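Local coordinates for acyl-CoA N-acyltransferases (NAT) superfamily protein (Arabidopsis thaliana, PDB 6TH0) that probably transfers the acetyl group of acetyl-CoA to the N-terminal methionine of transmembrane proteins and to protein lysines, as a plant NAA60 enzyme, at residues R157-Y162 / H168-L173; P142-Y147 / Y172-F177. All coordinates share one frame; numbering follows the deposited sequence.

Both contacts are built on strand 167-177 of the GNAT domain, and they illustrate how one strand can serve two neighbours. Helix 141-149 comes first along the chain, then strand 153-164, and strand 167-177 runs back beside the latter as a hairpin. Contact 1 joins the two hairpin strands at the edge of the mixed sheet; contact 2 lies nearer the centre of the chain, where the helix packs on a face of that sheet. Their centres are about 13 Å apart, and Y172 and L173 belong to both. Acetyl-CoA touches Y162 in contact 1 and A143, R145 and L146 in contact 2, so each contact has a partner of strand 167-177 that also reaches the cofactor.

Contact 1 (R157-Y162 / H168-L173); sequences RLHGFY and HFDSYL
R157 comes across D170 at about a right angle, its chain extended from CG to NE, and places NE 2.7 Å from D170 OD2, a salt bridge whose N-H points nearly straight at the oxygen (158°). OD2 lies close to the guanidinium plane, while the two flat groups stand almost perpendicular; NH1 adds a weak second bond. L158 and S171 form an antiparallel hydrogen-bonded pair, L158 N to S171 O and S171 N to L158 O, each 2.9 Å. H159 brings ND1 weakly to the same OD2. At G160, in a type II turn from L158 to F161, the backbone N donates to D170 OD1 over 2.9 Å. F161 and Y162 then both face F169, a classic beta bulge; F161 (chi1 -170°) sets CG 3.2 Å from S171 OG, a buried hydroxyl without polar partner, while its ring leads away. Y162 resumes the pairing with F169, its CE2 touching S171 CB at 3.5 Å. With an alanine at D170, the R157 guanidinium is likely to lose its counter-charge and the G160 N-H its acceptor. One carboxylate thus ties edge strand 153-164 and its turn to strand 167-177, its negative charge probably stabilised by the arginine.

Contact 2 (P142-Y147 / Y172-F177); sequences PAIRLY and YLFVYF. With ACO (acetyl coenzyme *a), chain C.
I144 of helix 141-149 packs against Y172 and F174 of strand 167-177, and Y147 against F174, an example of the helix-on-sheet packing of the GNAT fold. The helix and strand segments run nearly parallel, with 18° between their axes and 10.5 Å at closest approach, a separation filled by apolar side chains. The side chain of I144 can be followed outward. From CB, the CG2 branch, anti to the backbone N, meets the rim of F174 at CZ, 4.0 Å away and near the ring plane. The other branch starts at CG1, beside the backbone N (chi1 -65°), passes Y172 CD2 at 4.2 Å, and ends in CD1, which lies 3.6 Å from Y172 CE2, at the edge of that ring. One isoleucine thus sets its two arms against the edges of two aromatic rings. One turn further on, Y147 uses its CB instead, set over a face of F174 in a CH-pi contact, 4.2 Å from the ring centroid. F174 is therefore held at its rim by I144 and on a face by Y147, while V136 and C154 from the flanking strands also touch it.

Other residues of the same helix segment serve acetyl-CoA. A143 CB and the ring edge of Y147 approach the thioester sulfur, S1P. R145 grips the 3'-phosphate in two places: NE donates to O9A over 3.0 Å at 172°, and NH1 reaches O7A at 3.1 Å.

Contact 1 (R157-Y162 / H168-L173)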
ATOM      1  N   ARG A 157       7.868 -15.810  -6.108  1.00 36.99           N
ATOM      2  CA  ARG A 157       6.870 -15.572  -7.140  1.00 39.43           C
ATOM      3  C   ARG A 157       5.627 -16.425  -6.890  1.00 46.64           C
ATOM      4  O   ARG A 157       5.741 -17.632  -6.643  1.00 51.15           O
ATOM      5  CB  ARG A 157       7.447 -15.896  -8.515  1.00 40.12           C
ATOM      6  CG  ARG A 157       6.542 -15.525  -9.682  1.00 40.15           C
ATOM      7  CD  ARG A 157       7.172 -15.956 -10.989  1.00 43.87           C
ATOM      8  NE  ARG A 157       6.422 -15.443 -12.127  1.00 53.27           N
ATOM      9  CZ  ARG A 157       6.779 -14.367 -12.819  1.00 51.50           C
ATOM     10  NH1 ARG A 157       6.041 -13.970 -13.838  1.00 46.32           N
ATOM     11  NH2 ARG A 157       7.874 -13.689 -12.492  1.00 47.34           N
ATOM     12  N   LEU A 158       4.454 -15.795  -6.937  1.00 42.02           N
ATOM     13  CA  LEU A 158       3.172 -16.486  -6.810  1.00 42.60           C
ATOM     14  C   LEU A 158       2.501 -16.536  -8.179  1.00 42.73           C
ATOM     15  O   LEU A 158       2.211 -15.494  -8.771  1.00 47.10           O
ATOM     16  CB  LEU A 158       2.261 -15.785  -5.799  1.00 46.65           C
ATOM     17  CG  LEU A 158       2.737 -15.920  -4.350  1.00 47.80           C
ATOM     18  CD1 LEU A 158       4.037 -15.167  -4.109  1.00 55.45           C
ATOM     19  CD2 LEU A 158       1.659 -15.496  -3.364  1.00 58.22           C
ATOM     20  N   HIS A 159       2.203 -17.739  -8.652  1.00 43.78           N
ATOM     21  CA  HIS A 159       1.646 -17.891  -9.986  1.00 49.03           C
ATOM     22  C   HIS A 159       0.134 -17.673 -10.004  1.00 53.90           C
ATOM     23  O   HIS A 159      -0.589 -18.126  -9.113  1.00 57.16           O
ATOM     24  CB  HIS A 159       1.995 -19.274 -10.522  1.00 54.44           C
ATOM     25  CG  HIS A 159       3.470 -19.527 -10.562  1.00 64.15           C
ATOM     26  ND1 HIS A 159       4.264 -19.122 -11.613  1.00 67.55           N
ATOM     27  CD2 HIS A 159       4.299 -20.118  -9.668  1.00 70.37           C
ATOM     28  CE1 HIS A 159       5.518 -19.461 -11.369  1.00 69.26           C
ATOM     29  NE2 HIS A 159       5.567 -20.064 -10.196  1.00 70.48           N
ATOM     30  N   GLY A 160      -0.340 -16.953 -11.019  1.00 49.05           N
ATOM     31  CA  GLY A 160      -1.773 -16.744 -11.136  1.00 54.76           C
ATOM     32  C   GLY A 160      -2.384 -15.930 -10.018  1.00 49.18           C
ATOM     33  O   GLY A 160      -3.573 -16.067  -9.751  1.00 51.99           O
ATOM     34  N   PHE A 161      -1.596 -15.090  -9.351  1.00 49.62           N
ATOM     35  CA  PHE A 161      -2.082 -14.353  -8.192  1.00 45.19           C
ATOM     36  C   PHE A 161      -3.187 -13.375  -8.577  1.00 43.52           C
ATOM     37  O   PHE A 161      -4.191 -13.251  -7.871  1.00 45.12           O
ATOM     38  CB  PHE A 161      -0.916 -13.616  -7.538  1.00 41.78           C
ATOM     39  CG  PHE A 161      -1.249 -13.026  -6.199  1.00 49.42           C
ATOM     40  CD1 PHE A 161      -1.262 -13.820  -5.064  1.00 48.61           C
ATOM     41  CD2 PHE A 161      -1.514 -11.672  -6.068  1.00 50.80           C
ATOM     42  CE1 PHE A 161      -1.580 -13.279  -3.824  1.00 54.83           C
ATOM     43  CE2 PHE A 161      -1.815 -11.126  -4.833  1.00 52.16           C
ATOM     44  CZ  PHE A 161      -1.843 -11.923  -3.714  1.00 53.60           C
ATOM     45  N   TYR A 162      -2.979 -12.631  -9.658  1.00 49.52           N
ATOM     46  CA  TYR A 162      -3.836 -11.545 -10.104  1.00 51.07           C
ATOM     47  C   TYR A 162      -4.677 -11.943 -11.310  1.00 49.42           C
ATOM     48  O   TYR A 162      -4.257 -12.749 -12.143  1.00 49.50           O
ATOM     49  CB  TYR A 162      -3.002 -10.313 -10.448  1.00 50.26           C
ATOM     50  CG  TYR A 162      -2.384  -9.620  -9.256  1.00 45.62           C
ATOM     51  CD1 TYR A 162      -3.181  -9.113  -8.247  1.00 54.24           C
ATOM     52  CD2 TYR A 162      -1.008  -9.438  -9.158  1.00 52.15           C
ATOM     53  CE1 TYR A 162      -2.634  -8.466  -7.158  1.00 56.30           C
ATOM     54  CE2 TYR A 162      -0.447  -8.779  -8.061  1.00 51.40           C
ATOM     55  CZ  TYR A 162      -1.277  -8.292  -7.076  1.00 54.39           C
ATOM     56  OH  TYR A 162      -0.761  -7.639  -5.983  1.00 66.98           O
ATOM     57  N   HIS A 168      -4.767 -13.964 -16.276  1.00 50.82           N
ATOM     58  CA  HIS A 168      -4.046 -14.190 -15.025  1.00 48.43           C
ATOM     59  C   HIS A 168      -2.595 -13.735 -15.123  1.00 49.90           C
ATOM     60  O   HIS A 168      -1.937 -13.927 -16.149  1.00 54.73           O
ATOM     61  CB  HIS A 168      -4.102 -15.659 -14.600  1.00 53.16           C
ATOM     62  CG  HIS A 168      -5.409 -16.060 -13.990  1.00 53.66           C
ATOM     63  ND1 HIS A 168      -6.424 -16.641 -14.720  1.00 56.89           N
ATOM     64  CD2 HIS A 168      -5.883 -15.919 -12.730  1.00 53.54           C
ATOM     65  CE1 HIS A 168      -7.455 -16.868 -13.928  1.00 61.72           C
ATOM     66  NE2 HIS A 168      -7.154 -16.435 -12.716  1.00 60.36           N
ATOM     67  N   PHE A 169      -2.106 -13.114 -14.049  1.00 44.70           N
ATOM     68  CA  PHE A 169      -0.739 -12.619 -13.982  1.00 40.41           C
ATOM     69  C   PHE A 169      -0.122 -13.032 -12.657  1.00 43.27           C
ATOM     70  O   PHE A 169      -0.816 -13.119 -11.643  1.00 46.36           O
ATOM     71  CB  PHE A 169      -0.698 -11.105 -14.100  1.00 35.62           C
ATOM     72  CG  PHE A 169      -1.092 -10.616 -15.451  1.00 43.24           C
ATOM     73  CD1 PHE A 169      -0.155 -10.515 -16.466  1.00 51.07           C
ATOM     74  CD2 PHE A 169      -2.417 -10.303 -15.719  1.00 46.67           C
ATOM     75  CE1 PHE A 169      -0.525 -10.078 -17.721  1.00 49.74           C
ATOM     76  CE2 PHE A 169      -2.796  -9.865 -16.978  1.00 51.03           C
ATOM     77  CZ  PHE A 169      -1.849  -9.752 -17.976  1.00 56.28           C
ATOM     78  N   ASP A 170       1.192 -13.252 -12.672  1.00 47.32           N
ATOM     79  CA  ASP A 170       1.925 -13.629 -11.468  1.00 38.91           C
ATOM     80  C   ASP A 170       2.226 -12.391 -10.621  1.00 42.71           C
ATOM     81  O   ASP A 170       2.185 -11.251 -11.097  1.00 42.00           O
ATOM     82  CB  ASP A 170       3.240 -14.331 -11.830  1.00 37.42           C
ATOM     83  CG  ASP A 170       3.027 -15.623 -12.595  1.00 47.93           C
ATOM     84  OD1 ASP A 170       1.873 -16.098 -12.685  1.00 45.89           O
ATOM     85  OD2 ASP A 170       4.028 -16.167 -13.119  1.00 47.91           O
ATOM     86  N   SER A 171       2.533 -12.619  -9.345  1.00 38.63           N
ATOM     87  CA  SER A 171       2.953 -11.538  -8.468  1.00 37.98           C
ATOM     88  C   SER A 171       4.275 -11.897  -7.806  1.00 38.09           C
ATOM     89  O   SER A 171       4.705 -13.056  -7.797  1.00 39.50           O
ATOM     90  CB  SER A 171       1.901 -11.241  -7.388  1.00 42.15           C
ATOM     91  OG  SER A 171       1.849 -12.314  -6.458  1.00 44.37           O
ATOM     92  N   TYR A 172       4.959 -10.872  -7.311  1.00 40.33           N
ATOM     93  CA  TYR A 172       6.078 -11.056  -6.396  1.00 35.51           C
ATOM     94  C   TYR A 172       5.652 -10.653  -4.994  1.00 41.79           C
ATOM     95  O   TYR A 172       5.038  -9.598  -4.807  1.00 41.76           O
ATOM     96  CB  TYR A 172       7.302 -10.228  -6.789  1.00 34.86           C
ATOM     97  CG  TYR A 172       8.025 -10.702  -8.007  1.00 39.16           C
ATOM     98  CD1 TYR A 172       8.539 -11.985  -8.076  1.00 36.99           C
ATOM     99  CD2 TYR A 172       8.260  -9.842  -9.073  1.00 41.06           C
ATOM    100  CE1 TYR A 172       9.247 -12.416  -9.185  1.00 38.89           C
ATOM    101  CE2 TYR A 172       8.983 -10.261 -10.182  1.00 37.71           C
ATOM    102  CZ  TYR A 172       9.449 -11.545 -10.240  1.00 41.76           C
ATOM    103  OH  TYR A 172      10.135 -11.966 -11.342  1.00 40.87           O
ATOM    104  N   LEU A 173       5.988 -11.488  -4.016  1.00 40.29           N
ATOM    105  CA  LEU A 173       5.825 -11.133  -2.608  1.00 39.73           C
ATOM    106  C   LEU A 173       7.016 -10.290  -2.153  1.00 37.52           C
ATOM    107  O   LEU A 173       8.162 -10.683  -2.366  1.00 44.87           O
ATOM    108  CB  LEU A 173       5.746 -12.397  -1.760  1.00 44.88           C
ATOM    109  CG  LEU A 173       5.911 -12.199  -0.244  1.00 44.04           C
ATOM    110  CD1 LEU A 173       4.704 -11.451   0.304  1.00 43.26           C
ATOM    111  CD2 LEU A 173       6.130 -13.528   0.494  1.00 54.20           C
TER

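Contact 2 (P142-Y147 / Y172-F177)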
ATOM      1  N   PRO A 142       8.816  -0.838 -12.729  1.00 50.71           N
ATOM      2  CA  PRO A 142       8.942   0.363 -11.885  1.00 46.03           C
ATOM      3  C   PRO A 142       8.580   0.106 -10.433  1.00 42.11           C
ATOM      4  O   PRO A 142       9.271   0.599  -9.526  1.00 42.71           O
ATOM      5  CB  PRO A 142       7.991   1.357 -12.559  1.00 54.08           C
ATOM      6  CG  PRO A 142       8.061   0.966 -14.004  1.00 57.06           C
ATOM      7  CD  PRO A 142       8.161  -0.538 -14.016  1.00 58.49           C
ATOM      8  N   ALA A 143       7.530  -0.682 -10.195  1.00 39.26           N
ATOM      9  CA  ALA A 143       7.137  -1.016  -8.828  1.00 39.97           C
ATOM     10  C   ALA A 143       8.196  -1.876  -8.150  1.00 40.00           C
ATOM     11  O   ALA A 143       8.537  -1.639  -6.991  1.00 39.57           O
ATOM     12  CB  ALA A 143       5.788  -1.730  -8.838  1.00 39.19           C
ATOM     13  N   ILE A 144       8.717  -2.884  -8.853  1.00 39.95           N
ATOM     14  CA  ILE A 144       9.807  -3.698  -8.305  1.00 40.47           C
ATOM     15  C   ILE A 144      10.991  -2.821  -7.902  1.00 43.17           C
ATOM     16  O   ILE A 144      11.529  -2.952  -6.795  1.00 43.12           O
ATOM     17  CB  ILE A 144      10.221  -4.782  -9.315  1.00 39.37           C
ATOM     18  CG1 ILE A 144       9.061  -5.766  -9.527  1.00 42.31           C
ATOM     19  CG2 ILE A 144      11.525  -5.471  -8.891  1.00 46.00           C
ATOM     20  CD1 ILE A 144       9.303  -6.747 -10.670  1.00 50.37           C
ATOM     21  N   ARG A 145      11.433  -1.920  -8.794  1.00 42.35           N
ATOM     22  CA  ARG A 145      12.555  -1.041  -8.458  1.00 43.61           C
ATOM     23  C   ARG A 145      12.244  -0.163  -7.248  1.00 45.58           C
ATOM     24  O   ARG A 145      13.134   0.131  -6.434  1.00 44.90           O
ATOM     25  CB  ARG A 145      12.941  -0.171  -9.659  1.00 48.07           C
ATOM     26  CG  ARG A 145      13.459  -0.952 -10.856  1.00 53.48           C
ATOM     27  CD  ARG A 145      14.133  -0.061 -11.915  1.00 60.85           C
ATOM     28  NE  ARG A 145      13.252   0.993 -12.421  1.00 61.74           N
ATOM     29  CZ  ARG A 145      12.452   0.863 -13.481  1.00 66.51           C
ATOM     30  NH1 ARG A 145      11.688   1.878 -13.868  1.00 63.83           N
ATOM     31  NH2 ARG A 145      12.405  -0.282 -14.150  1.00 63.91           N
ATOM     32  N   LEU A 146      11.003   0.309  -7.146  1.00 41.55           N
ATOM     33  CA  LEU A 146      10.602   1.183  -6.042  1.00 40.70           C
ATOM     34  C   LEU A 146      10.695   0.462  -4.702  1.00 36.30           C
ATOM     35  O   LEU A 146      11.251   0.984  -3.726  1.00 40.25           O
ATOM     36  CB  LEU A 146       9.171   1.686  -6.281  1.00 40.13           C
ATOM     37  CG  LEU A 146       8.491   2.520  -5.191  1.00 36.85           C
ATOM     38  CD1 LEU A 146       9.268   3.788  -4.924  1.00 45.98           C
ATOM     39  CD2 LEU A 146       7.039   2.845  -5.597  1.00 41.06           C
ATOM     40  N   TYR A 147      10.128  -0.729  -4.619  1.00 38.27           N
ATOM     41  CA  TYR A 147      10.141  -1.405  -3.326  1.00 41.30           C
ATOM     42  C   TYR A 147      11.550  -1.853  -2.961  1.00 41.84           C
ATOM     43  O   TYR A 147      11.956  -1.756  -1.794  1.00 39.44           O
ATOM     44  CB  TYR A 147       9.134  -2.550  -3.337  1.00 34.94           C
ATOM     45  CG  TYR A 147       7.714  -2.043  -3.128  1.00 37.90           C
ATOM     46  CD1 TYR A 147       7.290  -1.602  -1.878  1.00 38.65           C
ATOM     47  CD2 TYR A 147       6.812  -1.956  -4.183  1.00 37.80           C
ATOM     48  CE1 TYR A 147       6.016  -1.127  -1.677  1.00 40.88           C
ATOM     49  CE2 TYR A 147       5.537  -1.475  -3.993  1.00 39.66           C
ATOM     50  CZ  TYR A 147       5.145  -1.055  -2.738  1.00 43.62           C
ATOM     51  OH  TYR A 147       3.876  -0.586  -2.529  1.00 43.52           O
ATOM     52  N   TYR A 172       4.959 -10.872  -7.311  1.00 40.33           N
ATOM     53  CA  TYR A 172       6.078 -11.056  -6.396  1.00 35.51           C
ATOM     54  C   TYR A 172       5.652 -10.653  -4.994  1.00 41.79           C
ATOM     55  O   TYR A 172       5.038  -9.598  -4.807  1.00 41.76           O
ATOM     56  CB  TYR A 172       7.302 -10.228  -6.789  1.00 34.86           C
ATOM     57  CG  TYR A 172       8.025 -10.702  -8.007  1.00 39.16           C
ATOM     58  CD1 TYR A 172       8.539 -11.985  -8.076  1.00 36.99           C
ATOM     59  CD2 TYR A 172       8.260  -9.842  -9.073  1.00 41.06           C
ATOM     60  CE1 TYR A 172       9.247 -12.416  -9.185  1.00 38.89           C
ATOM     61  CE2 TYR A 172       8.983 -10.261 -10.182  1.00 37.71           C
ATOM     62  CZ  TYR A 172       9.449 -11.545 -10.240  1.00 41.76           C
ATOM     63  OH  TYR A 172      10.135 -11.966 -11.342  1.00 40.87           O
ATOM     64  N   LEU A 173       5.988 -11.488  -4.016  1.00 40.29           N
ATOM     65  CA  LEU A 173       5.825 -11.133  -2.608  1.00 39.73           C
ATOM     66  C   LEU A 173       7.016 -10.290  -2.153  1.00 37.52           C
ATOM     67  O   LEU A 173       8.162 -10.683  -2.366  1.00 44.87           O
ATOM     68  CB  LEU A 173       5.746 -12.397  -1.760  1.00 44.88           C
ATOM     69  CG  LEU A 173       5.911 -12.199  -0.244  1.00 44.04           C
ATOM     70  CD1 LEU A 173       4.704 -11.451   0.304  1.00 43.26           C
ATOM     71  CD2 LEU A 173       6.130 -13.528   0.494  1.00 54.20           C
ATOM     72  N   PHE A 174       6.753  -9.114  -1.567  1.00 37.37           N
ATOM     73  CA  PHE A 174       7.810  -8.251  -1.035  1.00 42.60           C
ATOM     74  C   PHE A 174       7.573  -8.059   0.451  1.00 37.91           C
ATOM     75  O   PHE A 174       6.439  -7.881   0.868  1.00 40.98           O
ATOM     76  CB  PHE A 174       7.863  -6.860  -1.695  1.00 40.02           C
ATOM     77  CG  PHE A 174       8.665  -6.797  -2.961  1.00 38.12           C
ATOM     78  CD1 PHE A 174       9.996  -6.421  -2.932  1.00 41.83           C
ATOM     79  CD2 PHE A 174       8.066  -7.059  -4.191  1.00 43.16           C
ATOM     80  CE1 PHE A 174      10.739  -6.338  -4.123  1.00 44.72           C
ATOM     81  CE2 PHE A 174       8.787  -6.978  -5.358  1.00 42.70           C
ATOM     82  CZ  PHE A 174      10.115  -6.614  -5.329  1.00 42.32           C
ATOM     83  N   VAL A 175       8.641  -8.116   1.259  1.00 40.16           N
ATOM     84  CA  VAL A 175       8.511  -7.969   2.706  1.00 39.55           C
ATOM     85  C   VAL A 175       9.557  -6.989   3.217  1.00 42.35           C
ATOM     86  O   VAL A 175      10.666  -6.904   2.678  1.00 45.41           O
ATOM     87  CB  VAL A 175       8.630  -9.318   3.457  1.00 44.37           C
ATOM     88  CG1 VAL A 175       7.610 -10.310   2.937  1.00 49.21           C
ATOM     89  CG2 VAL A 175      10.040  -9.874   3.343  1.00 41.60           C
ATOM     90  N   TYR A 176       9.165  -6.173   4.193  1.00 43.85           N
ATOM     91  CA  TYR A 176      10.101  -5.377   4.982  1.00 42.87           C
ATOM     92  C   TYR A 176       9.869  -5.694   6.457  1.00 40.34           C
ATOM     93  O   TYR A 176       8.882  -5.236   7.046  1.00 45.59           O
ATOM     94  CB  TYR A 176       9.929  -3.880   4.734  1.00 46.53           C
ATOM     95  CG  TYR A 176      10.950  -3.039   5.464  1.00 43.91           C
ATOM     96  CD1 TYR A 176      12.227  -2.864   4.948  1.00 52.95           C
ATOM     97  CD2 TYR A 176      10.643  -2.429   6.661  1.00 56.09           C
ATOM     98  CE1 TYR A 176      13.170  -2.099   5.614  1.00 60.78           C
ATOM     99  CE2 TYR A 176      11.577  -1.661   7.336  1.00 61.52           C
ATOM    100  CZ  TYR A 176      12.835  -1.500   6.808  1.00 63.31           C
ATOM    101  OH  TYR A 176      13.761  -0.739   7.484  1.00 66.72           O
ATOM    102  N   PHE A 177      10.802  -6.418   7.070  1.00 41.98           N
ATOM    103  CA  PHE A 177      10.693  -6.745   8.490  1.00 46.36           C
ATOM    104  C   PHE A 177      11.414  -5.690   9.318  1.00 50.48           C
ATOM    105  O   PHE A 177      12.538  -5.294   8.996  1.00 56.69           O
ATOM    106  CB  PHE A 177      11.246  -8.137   8.798  1.00 47.85           C
ATOM    107  CG  PHE A 177      10.353  -9.259   8.353  1.00 47.31           C
ATOM    108  CD1 PHE A 177       9.227  -9.595   9.107  1.00 56.23           C
ATOM    109  CD2 PHE A 177      10.652 -10.014   7.234  1.00 46.16           C
ATOM    110  CE1 PHE A 177       8.382 -10.628   8.722  1.00 57.50           C
ATOM    111  CE2 PHE A 177       9.801 -11.053   6.829  1.00 46.96           C
ATOM    112  CZ  PHE A 177       8.659 -11.360   7.584  1.00 51.66           C
TER
HETATM  113  N1A ACO C 301      14.199  13.470 -10.155  1.00 86.94           N
HETATM  114  C2A ACO C 301      14.183  12.463 -11.093  1.00 84.04           C
HETATM  115  N3A ACO C 301      13.764  11.188 -11.013  1.00 82.65           N
HETATM  116  C4A ACO C 301      13.270  10.887  -9.750  1.00 81.41           C
HETATM  117  C5A ACO C 301      13.218  11.825  -8.671  1.00 84.32           C
HETATM  118  C6A ACO C 301      13.703  13.123  -8.925  1.00 89.29           C
HETATM  119  N6A ACO C 301      13.678  14.067  -7.932  1.00 92.77           N
HETATM  120  N7A ACO C 301      12.670  11.246  -7.520  1.00 83.07           N
HETATM  121  C8A ACO C 301      12.396   9.979  -7.896  1.00 82.65           C
HETATM  122  N9A ACO C 301      12.740   9.714  -9.222  1.00 77.77           N
HETATM  123  C1B ACO C 301      12.595   8.454  -9.953  1.00 74.12           C
HETATM  124  C2B ACO C 301      12.900   7.156  -9.073  1.00 73.55           C
HETATM  125  O2B ACO C 301      14.248   6.943  -9.011  1.00 65.16           O
HETATM  126  C3B ACO C 301      12.186   6.166 -10.109  1.00 70.65           C
HETATM  127  O3B ACO C 301      13.030   6.103 -11.151  1.00 65.21           O
HETATM  128  P3B ACO C 301      12.990   4.477 -12.010  1.00 75.21           P
HETATM  129  O7A ACO C 301      11.645   4.680 -12.656  1.00 77.77           O
HETATM  130  O8A ACO C 301      14.207   4.522 -12.919  1.00 83.68           O
HETATM  131  O9A ACO C 301      13.005   3.550 -10.818  1.00 80.56           O
HETATM  132  C4B ACO C 301      10.872   6.944 -10.455  1.00 63.61           C
HETATM  133  O4B ACO C 301      11.221   8.367 -10.428  1.00 69.38           O
HETATM  134  C5B ACO C 301       9.722   6.591  -9.494  1.00 49.85           C
HETATM  135  O5B ACO C 301      10.092   6.772  -8.163  1.00 50.34           O
HETATM  136  P1A ACO C 301       8.894   7.603  -7.391  1.00 48.25           P
HETATM  137  O1A ACO C 301       8.740   8.942  -8.011  1.00 52.07           O
HETATM  138  O2A ACO C 301       9.129   7.446  -5.915  1.00 46.78           O
HETATM  139  O3A ACO C 301       7.400   6.840  -7.630  1.00 41.18           O
HETATM  140  P2A ACO C 301       6.303   7.683  -8.412  1.00 47.50           P
HETATM  141  O4A ACO C 301       5.685   8.736  -7.567  1.00 41.45           O
HETATM  142  O5A ACO C 301       6.653   7.978  -9.847  1.00 48.41           O
HETATM  143  O6A ACO C 301       4.984   6.562  -8.557  1.00 44.71           O
HETATM  144  CBP ACO C 301       4.183   4.337  -9.003  1.00 41.62           C
HETATM  145  CCP ACO C 301       5.444   5.265  -8.725  1.00 38.51           C
HETATM  146  CDP ACO C 301       3.369   4.294  -7.730  1.00 41.74           C
HETATM  147  CEP ACO C 301       4.635   2.931  -9.401  1.00 42.68           C
HETATM  148  CAP ACO C 301       3.413   5.037 -10.154  1.00 44.31           C
HETATM  149  OAP ACO C 301       4.099   4.888 -11.394  1.00 43.56           O
HETATM  150  C9P ACO C 301       1.996   4.513 -10.377  1.00 38.23           C
HETATM  151  O9P ACO C 301       1.050   5.063  -9.857  1.00 36.87           O
HETATM  152  N8P ACO C 301       1.813   3.453 -11.241  1.00 39.09           N
HETATM  153  C7P ACO C 301       0.451   2.888 -11.516  1.00 40.61           C
HETATM  154  C6P ACO C 301      -0.116   2.243 -10.285  1.00 39.70           C
HETATM  155  C5P ACO C 301       0.766   1.093  -9.951  1.00 48.39           C
HETATM  156  O5P ACO C 301       1.314   0.370 -10.769  1.00 50.27           O
HETATM  157  N4P ACO C 301       0.967   0.856  -8.605  1.00 53.40           N
HETATM  158  C3P ACO C 301       1.853  -0.264  -8.292  1.00 61.53           C
HETATM  159  C2P ACO C 301       1.456  -0.862  -6.990  1.00 73.49           C
HETATM  160  S1P ACO C 301       2.596  -2.294  -6.660  1.00 71.57           S
HETATM  161  C   ACO C 301       1.606  -3.539  -7.485  1.00 80.95           C
HETATM  162  O   ACO C 301       1.912  -4.018  -8.549  1.00 71.09           O
HETATM  163  CH3 ACO C 301       0.371  -3.918  -6.847  1.00 81.07           C